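Local atomic coordinates of arginine decarboxylase (PDB entry 3NZP), a protein that probably catalyses the decarboxylation of arginine to agmatine with the help of pyridoxal 5'-phosphate and magnesium, a step in polyamine and spermidine biosynthesis. Residues N80-Q89 with N105-E115; K267-V277 with L313-F324. All coordinates share one frame; numbering follows the deposited sequence.

Contact 1: residues N80-Q89 with N105-E115. With PLP (pyridoxal-5'-phosphate), chain E.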
loop_
_atom_site.group_PDB
_atom_site.type_symbol
_atom_site.label_atom_id
_atom_site.label_comp_id
_atom_site.label_asym_id
_atom_site.label_seq_id
_atom_site.Cartn_x
_atom_site.Cartn_y
_atom_site.Cartn_z
ATOM N N ASN B 80 30.673 6.409 9.299
ATOM C CA ASN B 80 29.700 7.449 9.004
ATOM C C ASN B 80 28.335 6.853 8.701
ATOM O O ASN B 80 28.218 5.847 7.989
ATOM C CB ASN B 80 30.170 8.286 7.820
ATOM C CG ASN B 80 30.089 9.769 8.101
ATOM O OD1 ASN B 80 31.112 10.413 8.362
ATOM N ND2 ASN B 80 28.867 10.321 8.075
ATOM N N ALA B 81 27.304 7.494 9.245
ATOM C CA ALA B 81 25.919 7.066 9.055
ATOM C C ALA B 81 25.170 7.985 8.096
ATOM O O ALA B 81 25.350 9.201 8.109
ATOM C CB ALA B 81 25.203 7.041 10.392
ATOM N N VAL B 82 24.332 7.397 7.259
ATOM C CA VAL B 82 23.555 8.186 6.326
ATOM C C VAL B 82 22.081 7.791 6.433
ATOM O O VAL B 82 21.759 6.617 6.642
ATOM C CB VAL B 82 24.037 7.968 4.888
ATOM C CG1 VAL B 82 23.323 8.926 3.959
ATOM C CG2 VAL B 82 25.533 8.196 4.810
ATOM N N TYR B 83 21.188 8.772 6.307
ATOM C CA TYR B 83 19.756 8.495 6.407
ATOM C C TYR B 83 19.001 8.495 5.092
ATOM O O TYR B 83 18.793 9.530 4.471
ATOM C CB TYR B 83 19.055 9.477 7.337
ATOM C CG TYR B 83 17.545 9.301 7.317
ATOM C CD1 TYR B 83 16.715 10.252 6.725
ATOM C CD2 TYR B 83 16.946 8.172 7.879
ATOM C CE1 TYR B 83 15.326 10.084 6.695
ATOM C CE2 TYR B 83 15.558 8.000 7.851
ATOM C CZ TYR B 83 14.758 8.960 7.258
ATOM O OH TYR B 83 13.393 8.806 7.228
ATOM N N PRO B 84 18.560 7.316 4.657
ATOM C CA PRO B 84 17.823 7.253 3.404
ATOM C C PRO B 84 16.450 7.879 3.620
ATOM O O PRO B 84 15.609 7.344 4.354
ATOM C CB PRO B 84 17.771 5.758 3.123
ATOM C CG PRO B 84 17.705 5.156 4.485
ATOM C CD PRO B 84 18.679 5.984 5.280
ATOM N N LEU B 85 16.242 9.030 2.986
ATOM C CA LEU B 85 14.987 9.758 3.097
ATOM C C LEU B 85 13.792 8.912 2.687
ATOM O O LEU B 85 12.687 9.096 3.197
ATOM C CB LEU B 85 15.035 11.023 2.250
ATOM C CG LEU B 85 15.883 12.155 2.822
ATOM C CD1 LEU B 85 16.199 13.139 1.705
ATOM C CD2 LEU B 85 15.153 12.847 3.993
ATOM N N LYS B 86 14.021 7.966 1.784
ATOM C CA LYS B 86 12.943 7.114 1.310
ATOM C C LYS B 86 12.134 6.399 2.405
ATOM O O LYS B 86 10.991 6.036 2.160
ATOM C CB LYS B 86 13.481 6.085 0.310
ATOM C CG LYS B 86 14.089 4.857 0.931
ATOM C CD LYS B 86 13.220 3.640 0.703
ATOM C CE LYS B 86 13.145 3.261 -0.774
ATOM N NZ LYS B 86 14.472 2.933 -1.394
ATOM N N VAL B 87 12.693 6.195 3.599
ATOM C CA VAL B 87 11.936 5.502 4.652
ATOM C C VAL B 87 10.976 6.434 5.388
ATOM O O VAL B 87 10.103 5.976 6.126
ATOM C CB VAL B 87 12.860 4.800 5.720
ATOM C CG1 VAL B 87 14.025 4.127 5.044
ATOM C CG2 VAL B 87 13.328 5.796 6.774
ATOM N N ASN B 88 11.154 7.738 5.190
ATOM C CA ASN B 88 10.297 8.738 5.810
ATOM C C ASN B 88 10.768 10.125 5.444
ATOM O O ASN B 88 11.820 10.556 5.906
ATOM C CB ASN B 88 10.322 8.611 7.328
ATOM C CG ASN B 88 9.275 9.478 7.978
ATOM O OD1 ASN B 88 8.993 10.579 7.496
ATOM N ND2 ASN B 88 8.685 8.998 9.062
ATOM N N GLN B 89 10.004 10.839 4.628
ATOM C CA GLN B 89 10.435 12.179 4.247
ATOM C C GLN B 89 9.682 13.282 4.955
ATOM O O GLN B 89 9.892 14.459 4.667
ATOM C CB GLN B 89 10.298 12.393 2.749
ATOM C CG GLN B 89 10.947 11.343 1.915
ATOM C CD GLN B 89 9.928 10.433 1.281
ATOM O OE1 GLN B 89 9.005 10.899 0.612
ATOM N NE2 GLN B 89 10.087 9.127 1.477
ATOM N N ASN B 105 27.720 14.247 12.362
ATOM C CA ASN B 105 28.001 14.378 10.940
ATOM C C ASN B 105 27.148 13.386 10.150
ATOM O O ASN B 105 27.578 12.839 9.126
ATOM C CB ASN B 105 29.470 14.125 10.662
ATOM C CG ASN B 105 29.880 14.622 9.302
ATOM O OD1 ASN B 105 30.630 13.959 8.583
ATOM N ND2 ASN B 105 29.392 15.801 8.937
ATOM N N TYR B 106 25.932 13.165 10.647
ATOM C CA TYR B 106 24.975 12.253 10.037
ATOM C C TYR B 106 24.552 12.823 8.684
ATOM O O TYR B 106 24.144 13.978 8.586
ATOM C CB TYR B 106 23.766 12.106 10.967
ATOM C CG TYR B 106 23.062 10.771 10.897
ATOM C CD1 TYR B 106 22.421 10.363 9.733
ATOM C CD2 TYR B 106 23.032 9.920 11.995
ATOM C CE1 TYR B 106 21.766 9.140 9.658
ATOM C CE2 TYR B 106 22.377 8.691 11.935
ATOM C CZ TYR B 106 21.745 8.305 10.763
ATOM O OH TYR B 106 21.084 7.088 10.689
ATOM N N GLY B 107 24.650 12.009 7.640
ATOM C CA GLY B 107 24.300 12.469 6.308
ATOM C C GLY B 107 22.903 12.106 5.847
ATOM O O GLY B 107 22.095 11.599 6.623
ATOM N N LEU B 108 22.621 12.375 4.574
ATOM C CA LEU B 108 21.317 12.091 3.989
ATOM C C LEU B 108 21.477 11.377 2.660
ATOM O O LEU B 108 22.417 11.635 1.903
ATOM C CB LEU B 108 20.521 13.384 3.769
ATOM C CG LEU B 108 19.935 14.095 4.994
ATOM C CD1 LEU B 108 19.276 15.398 4.591
ATOM C CD2 LEU B 108 18.927 13.190 5.650
ATOM N N GLU B 109 20.546 10.479 2.376
ATOM C CA GLU B 109 20.575 9.726 1.136
ATOM C C GLU B 109 19.322 10.094 0.354
ATOM O O GLU B 109 18.254 10.261 0.935
ATOM C CB GLU B 109 20.612 8.227 1.458
ATOM C CG GLU B 109 20.760 7.309 0.263
ATOM C CD GLU B 109 19.438 7.000 -0.403
ATOM O OE1 GLU B 109 19.460 6.498 -1.546
ATOM O OE2 GLU B 109 18.370 7.249 0.208
ATOM N N ALA B 110 19.450 10.247 -0.956
ATOM C CA ALA B 110 18.299 10.588 -1.777
ATOM C C ALA B 110 18.266 9.649 -2.964
ATOM O O ALA B 110 19.310 9.196 -3.439
ATOM C CB ALA B 110 18.395 12.020 -2.247
ATOM N N GLY B 111 17.063 9.356 -3.441
ATOM C CA GLY B 111 16.926 8.456 -4.568
ATOM C C GLY B 111 16.005 9.003 -5.639
ATOM O O GLY B 111 15.405 8.240 -6.391
ATOM N N SER B 112 15.896 10.324 -5.710
ATOM C CA SER B 112 15.049 10.972 -6.696
ATOM C C SER B 112 15.327 12.475 -6.690
ATOM O O SER B 112 15.917 13.006 -5.743
ATOM C CB SER B 112 13.565 10.724 -6.374
ATOM O OG SER B 112 13.158 11.427 -5.205
ATOM N N LYS B 113 14.894 13.155 -7.747
ATOM C CA LYS B 113 15.084 14.591 -7.856
ATOM C C LYS B 113 14.455 15.272 -6.649
ATOM O O LYS B 113 15.063 16.137 -6.012
ATOM C CB LYS B 113 14.436 15.112 -9.134
ATOM C CG LYS B 113 15.048 14.547 -10.388
ATOM C CD LYS B 113 14.350 15.077 -11.614
ATOM C CE LYS B 113 14.869 14.388 -12.869
ATOM N NZ LYS B 113 14.100 14.843 -14.058
ATOM N N ALA B 114 13.231 14.871 -6.336
ATOM C CA ALA B 114 12.521 15.442 -5.207
ATOM C C ALA B 114 13.326 15.316 -3.914
ATOM O O ALA B 114 13.512 16.298 -3.198
ATOM C CB ALA B 114 11.172 14.756 -5.047
ATOM N N GLU B 115 13.807 14.108 -3.623
ATOM C CA GLU B 115 14.579 13.881 -2.409
ATOM C C GLU B 115 15.922 14.602 -2.407
ATOM O O GLU B 115 16.339 15.138 -1.375
ATOM C CB GLU B 115 14.811 12.385 -2.188
ATOM C CG GLU B 115 13.538 11.592 -2.035
ATOM C CD GLU B 115 13.786 10.164 -1.601
ATOM O OE1 GLU B 115 14.780 9.564 -2.062
ATOM O OE2 GLU B 115 12.979 9.643 -0.810
HETATM N N1 PLP E . 20.110 2.196 1.094
HETATM C C2 PLP E . 19.581 2.193 -0.134
HETATM C C2A PLP E . 20.487 2.377 -1.321
HETATM C C3 PLP E . 18.173 2.042 -0.309
HETATM O O3 PLP E . 17.623 2.046 -1.568
HETATM C C4 PLP E . 17.343 1.856 0.879
HETATM C C4A PLP E . 15.881 1.682 0.764
HETATM C C5 PLP E . 17.994 1.873 2.172
HETATM C C6 PLP E . 19.386 2.036 2.218
HETATM C C5A PLP E . 17.205 1.700 3.477
HETATM O O4P PLP E . 17.355 0.373 4.013
HETATM P P PLP E . 16.508 0.283 5.393
HETATM O O1P PLP E . 16.881 -0.961 6.091
HETATM O O2P PLP E . 16.824 1.526 6.352
HETATM O O3P PLP E . 14.942 0.247 5.072
#
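Ala81 and Tyr106 meet where the two strands begin: the methyl CB of Ala81 sits over one face of the phenol ring, 3.8 Å from the centroid of the Tyr106 ring, a CH-pi contact. Beside it Asn80 ND2 donates to Asn105 O (3.0 Å), arriving above that carbonyl's plane, with the acceptor itself close to the plane of the Asn80 amide. Four backbone bonds then pair the strands in parallel, from Gly107 N to Ala81 O (2.9 Å) up to Leu85 N to Glu109 O (3.1 Å). On one side of the sheet Leu108 CD2 reaches the ring edge of Tyr83 at CD1, 3.8 Å away. On the other, CG of Glu109 lies anti to its backbone N (chi1 -175°) and a bend at chi2 lays OE2 against Pro84 CA at 3.2 Å, while OE1 is held by Asn132.

Further out, the turn after Pro84 is fixed by Leu85 O, which accepts from Asn88 N and Gln89 NE2 on opposite faces of its plane, and by Tyr83 OH, which binds Asn88 O on a lone pair (2.7 Å). Ser112 caps the helix that follows the second strand, and Glu115 OE1 takes Gly111 N. Helix 91-100 packs on Tyr83, Leu85 and Leu108. This is a beta-alpha-beta unit of a TIM barrel, with Pro84 and Lys86 beside pyridoxal phosphate at the strand's C-terminal end.

Contact 2: residues K267-V277 with L313-F324. With PLP (pyridoxal-5'-phosphate), chain E.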
loop_
_atom_site.group_PDB
_atom_site.type_symbol
_atom_site.label_atom_id
_atom_site.label_comp_id
_atom_site.label_asym_id
_atom_site.label_seq_id
_atom_site.Cartn_x
_atom_site.Cartn_y
_atom_site.Cartn_z
ATOM N N LYS B 267 38.265 4.962 -0.773
ATOM C CA LYS B 267 38.559 4.754 0.626
ATOM C C LYS B 267 37.346 4.501 1.510
ATOM O O LYS B 267 37.421 4.647 2.737
ATOM C CB LYS B 267 39.339 5.951 1.157
ATOM C CG LYS B 267 40.635 6.210 0.408
ATOM C CD LYS B 267 41.437 7.315 1.075
ATOM C CE LYS B 267 42.723 7.594 0.329
ATOM N NZ LYS B 267 43.574 8.494 1.152
ATOM N N ALA B 268 36.229 4.118 0.907
ATOM C CA ALA B 268 35.047 3.847 1.702
ATOM C C ALA B 268 34.142 2.798 1.093
ATOM O O ALA B 268 34.109 2.610 -0.120
ATOM C CB ALA B 268 34.263 5.132 1.951
ATOM N N ILE B 269 33.426 2.100 1.965
ATOM C CA ILE B 269 32.489 1.084 1.544
ATOM C C ILE B 269 31.144 1.422 2.183
ATOM O O ILE B 269 31.048 1.659 3.393
ATOM C CB ILE B 269 32.942 -0.326 1.972
ATOM C CG1 ILE B 269 34.197 -0.738 1.206
ATOM C CG2 ILE B 269 31.861 -1.325 1.667
ATOM C CD1 ILE B 269 34.681 -2.142 1.529
ATOM N N ASN B 270 30.111 1.474 1.350
ATOM C CA ASN B 270 28.767 1.786 1.823
ATOM C C ASN B 270 27.980 0.485 1.876
ATOM O O ASN B 270 27.655 -0.083 0.829
ATOM C CB ASN B 270 28.100 2.764 0.855
ATOM C CG ASN B 270 26.847 3.391 1.429
ATOM O OD1 ASN B 270 25.972 2.689 1.963
ATOM N ND2 ASN B 270 26.739 4.712 1.317
ATOM N N LEU B 271 27.680 0.017 3.089
ATOM C CA LEU B 271 26.930 -1.235 3.285
ATOM C C LEU B 271 25.453 -1.097 2.972
ATOM O O LEU B 271 24.744 -2.094 2.848
ATOM C CB LEU B 271 27.042 -1.700 4.727
ATOM C CG LEU B 271 28.451 -1.717 5.268
ATOM C CD1 LEU B 271 28.419 -2.187 6.707
ATOM C CD2 LEU B 271 29.296 -2.633 4.401
ATOM N N GLY B 272 24.987 0.141 2.875
ATOM C CA GLY B 272 23.590 0.357 2.595
ATOM C C GLY B 272 22.730 0.115 3.821
ATOM O O GLY B 272 23.183 0.251 4.964
ATOM N N GLY B 273 21.473 -0.247 3.590
ATOM C CA GLY B 273 20.576 -0.499 4.704
ATOM C C GLY B 273 20.556 -1.961 5.067
ATOM O O GLY B 273 21.462 -2.712 4.690
ATOM N N GLY B 274 19.530 -2.374 5.803
ATOM C CA GLY B 274 19.429 -3.778 6.178
ATOM C C GLY B 274 19.405 -4.069 7.665
ATOM O O GLY B 274 18.877 -5.097 8.081
ATOM N N LEU B 275 20.000 -3.180 8.456
ATOM C CA LEU B 275 20.026 -3.336 9.900
ATOM C C LEU B 275 18.570 -3.542 10.279
ATOM O O LEU B 275 17.737 -2.658 10.046
ATOM C CB LEU B 275 20.544 -2.059 10.545
ATOM C CG LEU B 275 21.292 -2.209 11.865
ATOM C CD1 LEU B 275 21.367 -0.844 12.536
ATOM C CD2 LEU B 275 20.582 -3.212 12.760
ATOM N N ALA B 276 18.258 -4.706 10.846
ATOM C CA ALA B 276 16.882 -5.022 11.217
ATOM C C ALA B 276 16.421 -4.355 12.506
ATOM O O ALA B 276 17.225 -3.940 13.341
ATOM C CB ALA B 276 16.709 -6.527 11.307
ATOM N N VAL B 277 15.107 -4.249 12.660
ATOM C CA VAL B 277 14.520 -3.655 13.861
ATOM C C VAL B 277 13.738 -4.737 14.605
ATOM O O VAL B 277 13.133 -5.602 13.975
ATOM C CB VAL B 277 13.561 -2.491 13.491
ATOM C CG1 VAL B 277 12.656 -2.150 14.662
ATOM C CG2 VAL B 277 14.369 -1.267 13.088
ATOM N N LEU B 313 44.597 -0.598 2.733
ATOM C CA LEU B 313 44.044 0.369 3.679
ATOM C C LEU B 313 42.656 0.022 4.209
ATOM O O LEU B 313 41.727 -0.213 3.435
ATOM C CB LEU B 313 43.992 1.741 3.010
ATOM C CG LEU B 313 43.240 2.796 3.799
ATOM C CD1 LEU B 313 44.009 3.107 5.069
ATOM C CD2 LEU B 313 43.058 4.033 2.946
ATOM N N GLU B 314 42.514 -0.007 5.531
ATOM C CA GLU B 314 41.212 -0.291 6.135
ATOM C C GLU B 314 40.258 0.800 5.649
ATOM O O GLU B 314 40.483 1.985 5.910
ATOM C CB GLU B 314 41.312 -0.262 7.658
ATOM C CG GLU B 314 42.056 -1.443 8.257
ATOM C CD GLU B 314 42.105 -1.385 9.772
ATOM O OE1 GLU B 314 42.493 -2.395 10.400
ATOM O OE2 GLU B 314 41.758 -0.329 10.341
ATOM N N PRO B 315 39.182 0.418 4.931
ATOM C CA PRO B 315 38.182 1.351 4.384
ATOM C C PRO B 315 37.329 2.101 5.407
ATOM O O PRO B 315 37.278 1.744 6.580
ATOM C CB PRO B 315 37.338 0.445 3.496
ATOM C CG PRO B 315 37.339 -0.838 4.268
ATOM C CD PRO B 315 38.798 -0.977 4.637
ATOM N N ASP B 316 36.670 3.158 4.953
ATOM C CA ASP B 316 35.795 3.925 5.825
ATOM C C ASP B 316 34.441 3.261 5.767
ATOM O O ASP B 316 33.945 2.932 4.694
ATOM C CB ASP B 316 35.695 5.369 5.350
ATOM C CG ASP B 316 36.896 6.204 5.778
ATOM O OD1 ASP B 316 37.218 7.198 5.087
ATOM O OD2 ASP B 316 37.513 5.870 6.820
ATOM N N ILE B 317 33.843 3.055 6.926
ATOM C CA ILE B 317 32.554 2.399 6.973
ATOM C C ILE B 317 31.402 3.374 6.792
ATOM O O ILE B 317 31.340 4.390 7.472
ATOM C CB ILE B 317 32.385 1.664 8.297
ATOM C CG1 ILE B 317 33.490 0.618 8.448
ATOM C CG2 ILE B 317 31.002 1.052 8.366
ATOM C CD1 ILE B 317 33.517 -0.063 9.782
ATOM N N PHE B 318 30.499 3.062 5.867
ATOM C CA PHE B 318 29.313 3.884 5.612
ATOM C C PHE B 318 28.063 3.010 5.635
ATOM O O PHE B 318 27.960 2.065 4.846
ATOM C CB PHE B 318 29.389 4.538 4.236
ATOM C CG PHE B 318 29.970 5.912 4.239
ATOM C CD1 PHE B 318 31.325 6.105 4.461
ATOM C CD2 PHE B 318 29.163 7.022 4.024
ATOM C CE1 PHE B 318 31.867 7.387 4.462
ATOM C CE2 PHE B 318 29.700 8.304 4.026
ATOM C CZ PHE B 318 31.053 8.484 4.248
ATOM N N ILE B 319 27.120 3.309 6.528
ATOM C CA ILE B 319 25.877 2.535 6.577
ATOM C C ILE B 319 24.692 3.457 6.297
ATOM O O ILE B 319 24.713 4.634 6.661
ATOM C CB ILE B 319 25.634 1.864 7.938
ATOM C CG1 ILE B 319 25.417 2.917 9.008
ATOM C CG2 ILE B 319 26.803 1.010 8.340
ATOM C CD1 ILE B 319 24.942 2.342 10.291
ATOM N N GLU B 320 23.667 2.935 5.628
ATOM C CA GLU B 320 22.483 3.734 5.316
ATOM C C GLU B 320 21.240 3.089 5.948
ATOM O O GLU B 320 20.229 2.863 5.289
ATOM C CB GLU B 320 22.309 3.868 3.796
ATOM C CG GLU B 320 23.566 4.329 3.056
ATOM C CD GLU B 320 23.364 4.483 1.540
ATOM O OE1 GLU B 320 22.563 3.723 0.956
ATOM O OE2 GLU B 320 24.022 5.360 0.929
ATOM N N SER B 321 21.341 2.797 7.241
ATOM C CA SER B 321 20.261 2.186 7.995
ATOM C C SER B 321 19.242 3.245 8.349
ATOM O O SER B 321 19.487 4.093 9.210
ATOM C CB SER B 321 20.809 1.572 9.276
ATOM O OG SER B 321 21.909 0.733 8.977
ATOM N N GLY B 322 18.100 3.207 7.680
ATOM C CA GLY B 322 17.068 4.179 7.962
ATOM C C GLY B 322 16.023 3.616 8.901
ATOM O O GLY B 322 15.669 4.234 9.903
ATOM N N ARG B 323 15.523 2.429 8.587
ATOM C CA ARG B 323 14.504 1.816 9.418
ATOM C C ARG B 323 14.896 1.836 10.895
ATOM O O ARG B 323 14.107 2.224 11.751
ATOM C CB ARG B 323 14.263 0.381 8.970
ATOM C CG ARG B 323 13.187 -0.327 9.757
ATOM C CD ARG B 323 13.220 -1.801 9.447
ATOM N NE ARG B 323 12.787 -2.111 8.088
ATOM C CZ ARG B 323 11.514 -2.224 7.727
ATOM N NH1 ARG B 323 11.203 -2.507 6.476
ATOM N NH2 ARG B 323 10.548 -2.054 8.617
ATOM N N PHE B 324 16.126 1.437 11.184
ATOM C CA PHE B 324 16.621 1.381 12.550
ATOM C C PHE B 324 16.499 2.697 13.311
ATOM O O PHE B 324 15.995 2.741 14.446
ATOM C CB PHE B 324 18.080 0.942 12.538
ATOM C CG PHE B 324 18.631 0.675 13.890
ATOM C CD1 PHE B 324 18.476 -0.572 14.479
ATOM C CD2 PHE B 324 19.276 1.685 14.597
ATOM C CE1 PHE B 324 18.952 -0.818 15.762
ATOM C CE2 PHE B 324 19.756 1.455 15.877
ATOM C CZ PHE B 324 19.593 0.199 16.465
HETATM N N1 PLP E . 20.110 2.196 1.094
HETATM C C2 PLP E . 19.581 2.193 -0.134
HETATM C C2A PLP E . 20.487 2.377 -1.321
HETATM C C3 PLP E . 18.173 2.042 -0.309
HETATM O O3 PLP E . 17.623 2.046 -1.568
HETATM C C4 PLP E . 17.343 1.856 0.879
HETATM C C4A PLP E . 15.881 1.682 0.764
HETATM C C5 PLP E . 17.994 1.873 2.172
HETATM C C6 PLP E . 19.386 2.036 2.218
HETATM C C5A PLP E . 17.205 1.700 3.477
HETATM O O4P PLP E . 17.355 0.373 4.013
HETATM P P PLP E . 16.508 0.283 5.393
HETATM O O1P PLP E . 16.881 -0.961 6.091
HETATM O O2P PLP E . 16.824 1.526 6.352
HETATM O O3P PLP E . 14.942 0.247 5.072
#
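Asn270 CG stands anti to its backbone N (chi1 -166°), and Glu320, its chain extended beyond CG, crosses it at about a right angle. Asn270 ND2 thus meets Glu320 OE2 at 2.8 Å, coming from above the carboxylate plane through a rather bent bond. The other end of the amide, OD1, accepts from Gly272 N in an Asx turn, so both ends of Asn270 are engaged. Thr130 also binds Glu320 OE2, leaving OE1 directed at PLP N1, 2.9 Å away.

Alongside this pair, parallel strands 268-272 and 316-319 are joined by backbone bonds such as Leu271 N to Phe318 O (2.7 Å), and Ile269 CD1 packs alongside Pro315 CG. Past the strands, Leu275 CD1 lies over one face of the Phe324 ring, 3.7 Å from its centroid.

The phosphate is gripped by backbone N-H groups: Gly274 N, after strand 268-272, donates to PLP O1P (3.0 Å), and Arg323 N, after strand 316-319, to PLP O2P (2.7 Å). The carboxylate beside N1 would probably favour a protonated pyridine nitrogen, strengthening the ring as an electron sink, as in related decarboxylases such as ornithine decarboxylase.

How the contacts relate
Followed from the N terminus, the chain closes contact 1 first, returning through helix 91-100 to lay strand 107-110 beside strand 79-84. Four further barrel strands intervene before strand 268-272 opens contact 2, which closes through helix 292-309 on strand 316-319. The two closures therefore run in series, neither nested nor crossed. Yet they are neighbours in space, their centres about 13 Å apart, because the last strand of the barrel pairs with the first: Asn80 N lies 2.8 Å from Ile317 O, and Val82 N 2.9 Å from Ile319 O, both probable hydrogen bonds. This seam completes the barrel and brings both contacts to one cofactor.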